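Local coordinates for protein thermospermine synthase (Medicago truncatula, PDB 6BQ6) that probably catalyses aminopropyl transfer from decarboxylated S-adenosylmethionine to spermidine, yielding thermospermine, the polyamine bound in this crystal structure, at residues B[174-179]-B[207-212]; B[86-91]-B[112-117]. One frame throughout, in Å; residues are numbered along the deposited sequence.

How the contacts relate
Both contacts belong to the Rossmann-like catalytic domain and follow one another along the chain, contact 2 closing before contact 1 opens. Their centres lie about 18 Å apart, and strand 175-181 connects them. Contact 1 sits at the beginning of this strand, where it meets strand 208-209. Further along, Val179 packs its CG1 against Leu91 CG of contact 2 at 3.8 Å and also touches the methyl group of Thr115. Two residues later the strand ends at Asp181, the predicted proton acceptor, which adjoins contact 2. Contact 1 is therefore structural packing at the strand's entrance, whereas contact 2 borders the polyamine site at its far end.

Contact 1 (B[174-179]-B[207-212]); sequences KYDVIV and KLKKGG
Tyr175 and Leu208 form a parallel beta bridge at the start of the central strand 175-181, where it enters the mixed sheet of the catalytic domain beside the short strand 208-209. Two backbone hydrogen bonds make it: Tyr175 N donates to Lys207 O at 2.8 Å, and Lys209 N donates to Tyr175 O at 2.9 Å. Each carbonyl oxygen also receives a CA-H contact, from Lys174 CA and Leu208 CA respectively.

With CG anti to its carbonyl carbon (chi1 -70°), Leu208 rests CD2 against Ile178 CD1 at 3.7 Å, and the same methyl packs beside the carbonyl O of Tyr175 (CD2 to O, 3.6 Å). Lys209, extended beyond CG, runs across 174-176. Its CG meets Lys174 CB at 3.6 Å, its CD passes Asp176 OD1, and its CE comes within 3.2 Å of Lys174 O, a buried carbonyl oxygen with no hydrogen-bond partner in the model. The ammonium group does not touch the carboxylate: Lys209 NZ and Asp176 OD2 are 4.8 Å apart. One water donates to OD2, which also accepts the backbone N-H groups of Lys103 and Asn104, and another joins Asp176 OD1 to Lys210 O.

Lys209 to Gly212 form a type II turn, closed by Gly212 N to Lys209 O and passing through Gly211 at a positive phi (82°). It brings Gly212 CA to 3.2 Å from Asp176 O in a CA-H...O contact. From here strand 175-181 runs between strands 104-107 and 212-220, Val177 packing on helix 84-98 and Ile178 reaching Phe106 and Phe214.

Contact 2 (B[86-91]-B[112-117]); sequences IYHECL and EGSTAR. With TER (N-(3-amino-propyl)-N-(5-aminopropyl)-1,4-diaminobutane), chain F.
Glu84 OE2 is where His88 and Arg117 meet: it takes a hydrogen bond from His88 ND1 and a salt bridge from Arg117 NH2, tying the two helices together by a shared charge. The imidazole of His88 is clamped on both faces. Ser114 CB makes a CH-pi contact 3.3 Å from the ring centroid of His88 and only 6° off the normal, while Tyr87 CD2 lies over the opposite face. With CG anti to its carbonyl carbon (chi1 -68°), His88 projects its ring into this slot, and the bond from ND1 helps fix its rotation. Thr115 OG1 has one hydrogen bond, to Asp181 OD2, and packs against His88 CD2 at the ring edge (3.2 Å) and Leu91 CD2 (3.4 Å).

The far end of the Tyr87 ring borders the ligand: its OH hydrogen-bonds to Asp181 OD1 and lies 3.7 Å from C6 of the bound thermospermine. Asp181, the predicted proton acceptor, is thus held by hydroxyls from both segments. Gly113 occupies the N-cap position of helix 114-120, and Asn148 bonds to Glu112 O and Ser114 OG beside it. Strand 104-107, the glycine-rich turn with Gly111 and Gly113, and helix 114-120 are consistent with the nucleotide-binding motif of Rossmann-like aminopropyltransferases.

Contact 1 (B[174-179]-B[207-212])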
ATOM      1  N   LYS B 174     -26.356  41.520   2.452  1.00 27.42           N
ATOM      2  CA  LYS B 174     -26.282  40.709   3.644  1.00 25.94           C
ATOM      3  C   LYS B 174     -27.109  39.458   3.438  1.00 24.69           C
ATOM      4  O   LYS B 174     -27.963  39.387   2.565  1.00 24.81           O
ATOM      5  CB  LYS B 174     -26.764  41.482   4.852  1.00 27.53           C
ATOM      6  CG  LYS B 174     -26.013  42.815   5.075  1.00 30.64           C
ATOM      7  CD  LYS B 174     -26.268  43.306   6.493  1.00 33.01           C
ATOM      8  CE  LYS B 174     -25.553  44.606   6.761  1.00 37.50           C
ATOM      9  NZ  LYS B 174     -26.385  45.683   6.234  1.00 39.42           N
ATOM     10  N   TYR B 175     -26.850  38.455   4.273  1.00 22.06           N
ATOM     11  CA  TYR B 175     -27.427  37.142   4.082  1.00 21.26           C
ATOM     12  C   TYR B 175     -27.997  36.618   5.378  1.00 21.46           C
ATOM     13  O   TYR B 175     -27.450  36.883   6.488  1.00 21.89           O
ATOM     14  CB  TYR B 175     -26.299  36.160   3.621  1.00 20.84           C
ATOM     15  CG  TYR B 175     -25.786  36.559   2.286  1.00 20.98           C
ATOM     16  CD1 TYR B 175     -26.458  36.168   1.143  1.00 21.25           C
ATOM     17  CD2 TYR B 175     -24.684  37.389   2.161  1.00 21.71           C
ATOM     18  CE1 TYR B 175     -26.023  36.543  -0.116  1.00 22.70           C
ATOM     19  CE2 TYR B 175     -24.270  37.806   0.901  1.00 22.70           C
ATOM     20  CZ  TYR B 175     -24.946  37.371  -0.215  1.00 22.99           C
ATOM     21  OH  TYR B 175     -24.496  37.784  -1.456  1.00 25.94           O
ATOM     22  N   ASP B 176     -29.061  35.813   5.252  1.00 21.21           N
ATOM     23  CA  ASP B 176     -29.637  35.108   6.399  1.00 21.80           C
ATOM     24  C   ASP B 176     -28.760  34.002   6.929  1.00 20.88           C
ATOM     25  O   ASP B 176     -28.675  33.802   8.140  1.00 20.37           O
ATOM     26  CB  ASP B 176     -31.020  34.560   6.021  1.00 22.11           C
ATOM     27  CG  ASP B 176     -31.991  35.676   5.648  1.00 23.82           C
ATOM     28  OD1 ASP B 176     -32.137  36.603   6.465  1.00 24.11           O
ATOM     29  OD2 ASP B 176     -32.598  35.599   4.563  1.00 24.13           O
ATOM     30  N   VAL B 177     -28.099  33.278   6.030  1.00 19.96           N
ATOM     31  CA  VAL B 177     -27.155  32.228   6.466  1.00 19.69           C
ATOM     32  C   VAL B 177     -25.930  32.372   5.570  1.00 19.21           C
ATOM     33  O   VAL B 177     -26.061  32.680   4.385  1.00 19.08           O
ATOM     34  CB  VAL B 177     -27.758  30.788   6.339  1.00 19.96           C
ATOM     35  CG1 VAL B 177     -26.775  29.736   6.792  1.00 20.45           C
ATOM     36  CG2 VAL B 177     -29.018  30.631   7.160  1.00 21.19           C
ATOM     37  N   ILE B 178     -24.739  32.195   6.149  1.00 17.36           N
ATOM     38  CA  ILE B 178     -23.506  32.068   5.360  1.00 16.97           C
ATOM     39  C   ILE B 178     -22.918  30.708   5.753  1.00 17.25           C
ATOM     40  O   ILE B 178     -22.851  30.315   6.951  1.00 16.92           O
ATOM     41  CB  ILE B 178     -22.516  33.213   5.661  1.00 17.29           C
ATOM     42  CG1 ILE B 178     -23.118  34.522   5.169  1.00 17.33           C
ATOM     43  CG2 ILE B 178     -21.184  32.983   4.948  1.00 17.45           C
ATOM     44  CD1 ILE B 178     -22.369  35.755   5.616  1.00 17.56           C
ATOM     45  N   VAL B 179     -22.502  29.985   4.730  1.00 17.48           N
ATOM     46  CA  VAL B 179     -22.077  28.593   4.838  1.00 17.13           C
ATOM     47  C   VAL B 179     -20.592  28.502   4.455  1.00 18.38           C
ATOM     48  O   VAL B 179     -20.215  28.853   3.321  1.00 19.28           O
ATOM     49  CB  VAL B 179     -22.889  27.684   3.925  1.00 16.74           C
ATOM     50  CG1 VAL B 179     -22.371  26.220   4.054  1.00 17.32           C
ATOM     51  CG2 VAL B 179     -24.384  27.761   4.277  1.00 17.15           C
ATOM     52  N   LYS B 207     -21.996  41.129   7.274  1.00 23.68           N
ATOM     53  CA  LYS B 207     -22.826  40.724   6.158  1.00 23.49           C
ATOM     54  C   LYS B 207     -23.855  39.659   6.502  1.00 23.69           C
ATOM     55  O   LYS B 207     -24.426  39.078   5.598  1.00 22.39           O
ATOM     56  CB  LYS B 207     -21.922  40.304   4.969  1.00 24.56           C
ATOM     57  CG  LYS B 207     -21.030  41.469   4.445  1.00 26.79           C
ATOM     58  CD  LYS B 207     -21.783  42.732   3.990  1.00 28.57           C
ATOM     59  CE  LYS B 207     -20.937  44.003   4.036  1.00 29.02           C
ATOM     60  NZ  LYS B 207     -19.700  43.955   3.231  1.00 28.02           N
ATOM     61  N   LEU B 208     -24.096  39.412   7.796  1.00 22.29           N
ATOM     62  CA  LEU B 208     -25.239  38.648   8.252  1.00 22.66           C
ATOM     63  C   LEU B 208     -26.385  39.588   8.616  1.00 22.96           C
ATOM     64  O   LEU B 208     -26.186  40.627   9.263  1.00 23.48           O
ATOM     65  CB  LEU B 208     -24.919  37.814   9.463  1.00 22.98           C
ATOM     66  CG  LEU B 208     -24.013  36.628   9.272  1.00 22.40           C
ATOM     67  CD1 LEU B 208     -23.581  36.091  10.624  1.00 23.73           C
ATOM     68  CD2 LEU B 208     -24.738  35.553   8.474  1.00 22.36           C
ATOM     69  N   LYS B 209     -27.568  39.218   8.176  1.00 22.12           N
ATOM     70  CA  LYS B 209     -28.785  39.890   8.564  1.00 23.52           C
ATOM     71  C   LYS B 209     -29.167  39.645  10.025  1.00 23.44           C
ATOM     72  O   LYS B 209     -28.545  38.859  10.766  1.00 22.20           O
ATOM     73  CB  LYS B 209     -29.951  39.501   7.641  1.00 24.34           C
ATOM     74  CG  LYS B 209     -29.763  39.965   6.213  1.00 26.11           C
ATOM     75  CD  LYS B 209     -31.021  39.761   5.388  1.00 28.12           C
ATOM     76  CE  LYS B 209     -30.774  40.222   3.964  1.00 29.75           C
ATOM     77  NZ  LYS B 209     -31.970  40.147   3.123  1.00 33.27           N
ATOM     78  N   LYS B 210     -30.189  40.362  10.467  1.00 23.74           N
ATOM     79  CA  LYS B 210     -30.708  40.163  11.818  1.00 24.45           C
ATOM     80  C   LYS B 210     -31.152  38.709  11.965  1.00 24.13           C
ATOM     81  O   LYS B 210     -31.891  38.213  11.139  1.00 23.33           O
ATOM     82  CB  LYS B 210     -31.906  41.081  12.044  1.00 25.64           C
ATOM     83  CG  LYS B 210     -32.697  40.865  13.315  1.00 27.82           C
ATOM     84  CD  LYS B 210     -31.853  40.961  14.565  1.00 28.85           C
ATOM     85  CE  LYS B 210     -32.737  40.624  15.787  1.00 29.07           C
ATOM     86  NZ  LYS B 210     -31.981  40.919  16.989  1.00 29.51           N
ATOM     87  N   GLY B 211     -30.702  38.022  13.007  1.00 24.69           N
ATOM     88  CA  GLY B 211     -31.036  36.611  13.146  1.00 24.76           C
ATOM     89  C   GLY B 211     -30.133  35.686  12.324  1.00 22.95           C
ATOM     90  O   GLY B 211     -30.411  34.473  12.216  1.00 23.79           O
ATOM     91  N   GLY B 212     -29.064  36.242  11.744  1.00 22.34           N
ATOM     92  CA  GLY B 212     -28.260  35.499  10.789  1.00 20.83           C
ATOM     93  C   GLY B 212     -27.537  34.382  11.466  1.00 20.79           C
ATOM     94  O   GLY B 212     -27.201  34.510  12.651  1.00 20.96           O
TER
HETATM   95  O   HOH W   1     -31.124  36.613   9.026  1.00 25.44           O
HETATM   96  O   HOH W   2     -33.110  37.933   3.206  1.00 32.43           O

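Contact 2 (B[86-91]-B[112-117])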
ATOM      1  N   ILE B  86     -24.720  12.719   3.916  1.00 18.37           N
ATOM      2  CA  ILE B  86     -24.544  12.945   5.330  1.00 18.85           C
ATOM      3  C   ILE B  86     -23.837  14.301   5.564  1.00 18.83           C
ATOM      4  O   ILE B  86     -24.311  15.092   6.381  1.00 17.75           O
ATOM      5  CB  ILE B  86     -23.755  11.813   5.994  1.00 19.51           C
ATOM      6  CG1 ILE B  86     -24.443  10.473   5.751  1.00 19.87           C
ATOM      7  CG2 ILE B  86     -23.582  12.050   7.498  1.00 19.74           C
ATOM      8  CD1 ILE B  86     -23.670   9.313   6.306  1.00 21.00           C
ATOM      9  N   TYR B  87     -22.708  14.523   4.884  1.00 18.47           N
ATOM     10  CA  TYR B  87     -21.944  15.719   5.077  1.00 17.88           C
ATOM     11  C   TYR B  87     -22.816  16.926   4.653  1.00 17.44           C
ATOM     12  O   TYR B  87     -22.846  17.933   5.344  1.00 16.80           O
ATOM     13  CB  TYR B  87     -20.643  15.660   4.236  1.00 18.99           C
ATOM     14  CG  TYR B  87     -19.913  16.961   4.209  1.00 18.75           C
ATOM     15  CD1 TYR B  87     -18.945  17.278   5.171  1.00 19.82           C
ATOM     16  CD2 TYR B  87     -20.159  17.892   3.208  1.00 18.77           C
ATOM     17  CE1 TYR B  87     -18.290  18.509   5.135  1.00 20.19           C
ATOM     18  CE2 TYR B  87     -19.534  19.112   3.183  1.00 19.30           C
ATOM     19  CZ  TYR B  87     -18.590  19.408   4.138  1.00 20.83           C
ATOM     20  OH  TYR B  87     -17.936  20.632   4.091  1.00 22.37           O
ATOM     21  N   HIS B  88     -23.485  16.820   3.518  1.00 17.22           N
ATOM     22  CA  HIS B  88     -24.187  17.988   3.021  1.00 17.40           C
ATOM     23  C   HIS B  88     -25.474  18.279   3.782  1.00 17.03           C
ATOM     24  O   HIS B  88     -25.805  19.440   3.985  1.00 17.29           O
ATOM     25  CB  HIS B  88     -24.374  17.888   1.525  1.00 17.79           C
ATOM     26  CG  HIS B  88     -23.082  17.993   0.790  1.00 18.85           C
ATOM     27  ND1 HIS B  88     -22.427  16.900   0.261  1.00 20.04           N
ATOM     28  CD2 HIS B  88     -22.243  19.053   0.625  1.00 18.92           C
ATOM     29  CE1 HIS B  88     -21.277  17.297  -0.263  1.00 20.03           C
ATOM     30  NE2 HIS B  88     -21.153  18.601  -0.070  1.00 19.81           N
ATOM     31  N   GLU B  89     -26.199  17.261   4.225  1.00 17.08           N
ATOM     32  CA  GLU B  89     -27.352  17.507   5.093  1.00 18.16           C
ATOM     33  C   GLU B  89     -26.945  18.088   6.440  1.00 18.16           C
ATOM     34  O   GLU B  89     -27.574  19.027   6.918  1.00 18.19           O
ATOM     35  CB  GLU B  89     -28.159  16.252   5.336  1.00 18.92           C
ATOM     36  CG  GLU B  89     -29.020  15.820   4.149  1.00 19.78           C
ATOM     37  CD  GLU B  89     -29.939  14.664   4.471  1.00 22.02           C
ATOM     38  OE1 GLU B  89     -30.157  14.331   5.672  1.00 22.45           O
ATOM     39  OE2 GLU B  89     -30.496  14.078   3.504  1.00 23.16           O
ATOM     40  N   CYS B  90     -25.871  17.552   7.028  1.00 17.39           N
ATOM     41  CA  CYS B  90     -25.349  18.101   8.299  1.00 17.63           C
ATOM     42  C   CYS B  90     -24.827  19.522   8.172  1.00 17.28           C
ATOM     43  O   CYS B  90     -25.052  20.326   9.085  1.00 17.94           O
ATOM     44  CB  CYS B  90     -24.272  17.246   8.920  1.00 17.95           C
ATOM     45  SG  CYS B  90     -24.905  15.677   9.570  1.00 19.82           S
ATOM     46  N   LEU B  91     -24.167  19.833   7.066  1.00 17.12           N
ATOM     47  CA  LEU B  91     -23.620  21.165   6.834  1.00 16.79           C
ATOM     48  C   LEU B  91     -24.727  22.203   6.699  1.00 16.59           C
ATOM     49  O   LEU B  91     -24.601  23.302   7.196  1.00 16.72           O
ATOM     50  CB  LEU B  91     -22.785  21.224   5.577  1.00 16.03           C
ATOM     51  CG  LEU B  91     -22.207  22.580   5.064  1.00 16.27           C
ATOM     52  CD1 LEU B  91     -21.262  23.171   6.122  1.00 16.79           C
ATOM     53  CD2 LEU B  91     -21.553  22.427   3.738  1.00 16.72           C
ATOM     54  N   GLU B 112     -18.881  21.793  -5.600  1.00 24.59           N
ATOM     55  CA  GLU B 112     -19.403  20.525  -6.115  1.00 25.80           C
ATOM     56  C   GLU B 112     -20.871  20.598  -6.499  1.00 24.49           C
ATOM     57  O   GLU B 112     -21.348  19.806  -7.328  1.00 23.40           O
ATOM     58  CB  GLU B 112     -19.210  19.429  -5.076  1.00 28.22           C
ATOM     59  CG  GLU B 112     -17.793  19.318  -4.594  1.00 30.93           C
ATOM     60  CD  GLU B 112     -17.650  18.386  -3.404  1.00 35.71           C
ATOM     61  OE1 GLU B 112     -18.516  17.488  -3.221  1.00 36.15           O
ATOM     62  OE2 GLU B 112     -16.653  18.593  -2.639  1.00 41.04           O
ATOM     63  N   GLY B 113     -21.594  21.529  -5.885  1.00 22.97           N
ATOM     64  CA  GLY B 113     -22.998  21.726  -6.113  1.00 22.71           C
ATOM     65  C   GLY B 113     -23.875  21.087  -5.056  1.00 21.79           C
ATOM     66  O   GLY B 113     -25.079  21.316  -5.054  1.00 21.23           O
ATOM     67  N   SER B 114     -23.296  20.249  -4.182  1.00 21.05           N
ATOM     68  CA  SER B 114     -24.084  19.526  -3.219  1.00 20.38           C
ATOM     69  C   SER B 114     -24.631  20.369  -2.072  1.00 19.75           C
ATOM     70  O   SER B 114     -25.719  20.159  -1.569  1.00 19.12           O
ATOM     71  CB  SER B 114     -23.350  18.304  -2.702  1.00 20.83           C
ATOM     72  OG  SER B 114     -23.008  17.450  -3.756  1.00 22.41           O
ATOM     73  N   THR B 115     -23.832  21.338  -1.628  1.00 19.77           N
ATOM     74  CA  THR B 115     -24.282  22.281  -0.654  1.00 18.81           C
ATOM     75  C   THR B 115     -25.431  23.096  -1.205  1.00 18.75           C
ATOM     76  O   THR B 115     -26.432  23.243  -0.542  1.00 18.48           O
ATOM     77  CB  THR B 115     -23.102  23.142  -0.228  1.00 19.45           C
ATOM     78  OG1 THR B 115     -22.143  22.270   0.380  1.00 20.10           O
ATOM     79  CG2 THR B 115     -23.496  24.191   0.746  1.00 20.14           C
ATOM     80  N   ALA B 116     -25.250  23.611  -2.412  1.00 18.85           N
ATOM     81  CA  ALA B 116     -26.291  24.339  -3.093  1.00 19.68           C
ATOM     82  C   ALA B 116     -27.560  23.464  -3.212  1.00 19.04           C
ATOM     83  O   ALA B 116     -28.653  23.929  -2.939  1.00 20.34           O
ATOM     84  CB  ALA B 116     -25.832  24.773  -4.468  1.00 20.02           C
ATOM     85  N   ARG B 117     -27.375  22.216  -3.624  1.00 18.82           N
ATOM     86  CA  ARG B 117     -28.506  21.288  -3.785  1.00 19.95           C
ATOM     87  C   ARG B 117     -29.334  21.211  -2.494  1.00 20.75           C
ATOM     88  O   ARG B 117     -30.575  21.329  -2.504  1.00 19.86           O
ATOM     89  CB  ARG B 117     -27.988  19.896  -4.145  1.00 20.27           C
ATOM     90  CG  ARG B 117     -29.087  18.872  -4.265  1.00 20.77           C
ATOM     91  CD  ARG B 117     -28.480  17.511  -4.301  1.00 21.94           C
ATOM     92  NE  ARG B 117     -27.972  17.090  -3.003  1.00 22.06           N
ATOM     93  CZ  ARG B 117     -26.808  16.486  -2.781  1.00 22.73           C
ATOM     94  NH1 ARG B 117     -25.924  16.291  -3.756  1.00 23.05           N
ATOM     95  NH2 ARG B 117     -26.515  16.062  -1.531  1.00 22.98           N
TER
HETATM   96  N1  TER F 402     -13.247  22.741  -1.394  1.00 54.71           N
HETATM   97  C2  TER F 402     -14.607  22.308  -1.150  1.00 51.61           C
HETATM   98  C3  TER F 402     -14.816  22.070   0.342  1.00 48.87           C
HETATM   99  C4  TER F 402     -14.072  20.872   0.871  1.00 47.73           C
HETATM  100  N5  TER F 402     -14.511  20.545   2.208  1.00 49.96           N
HETATM  101  C6  TER F 402     -14.961  19.207   2.519  1.00 47.19           C
HETATM  102  C7  TER F 402     -14.570  18.808   3.934  1.00 47.30           C
HETATM  103  C8  TER F 402     -14.535  17.293   4.025  1.00 47.09           C
HETATM  104  N9  TER F 402     -13.250  16.739   3.657  1.00 45.86           N
HETATM  105  C10 TER F 402     -13.096  15.307   3.676  1.00 45.94           C
HETATM  106  C11 TER F 402     -11.692  14.823   3.962  1.00 46.42           C
HETATM  107  C12 TER F 402     -11.771  13.330   4.280  1.00 47.80           C
HETATM  108  C13 TER F 402     -10.419  12.634   4.248  1.00 49.60           C
HETATM  109  N14 TER F 402      -9.378  13.470   4.820  1.00 52.92           N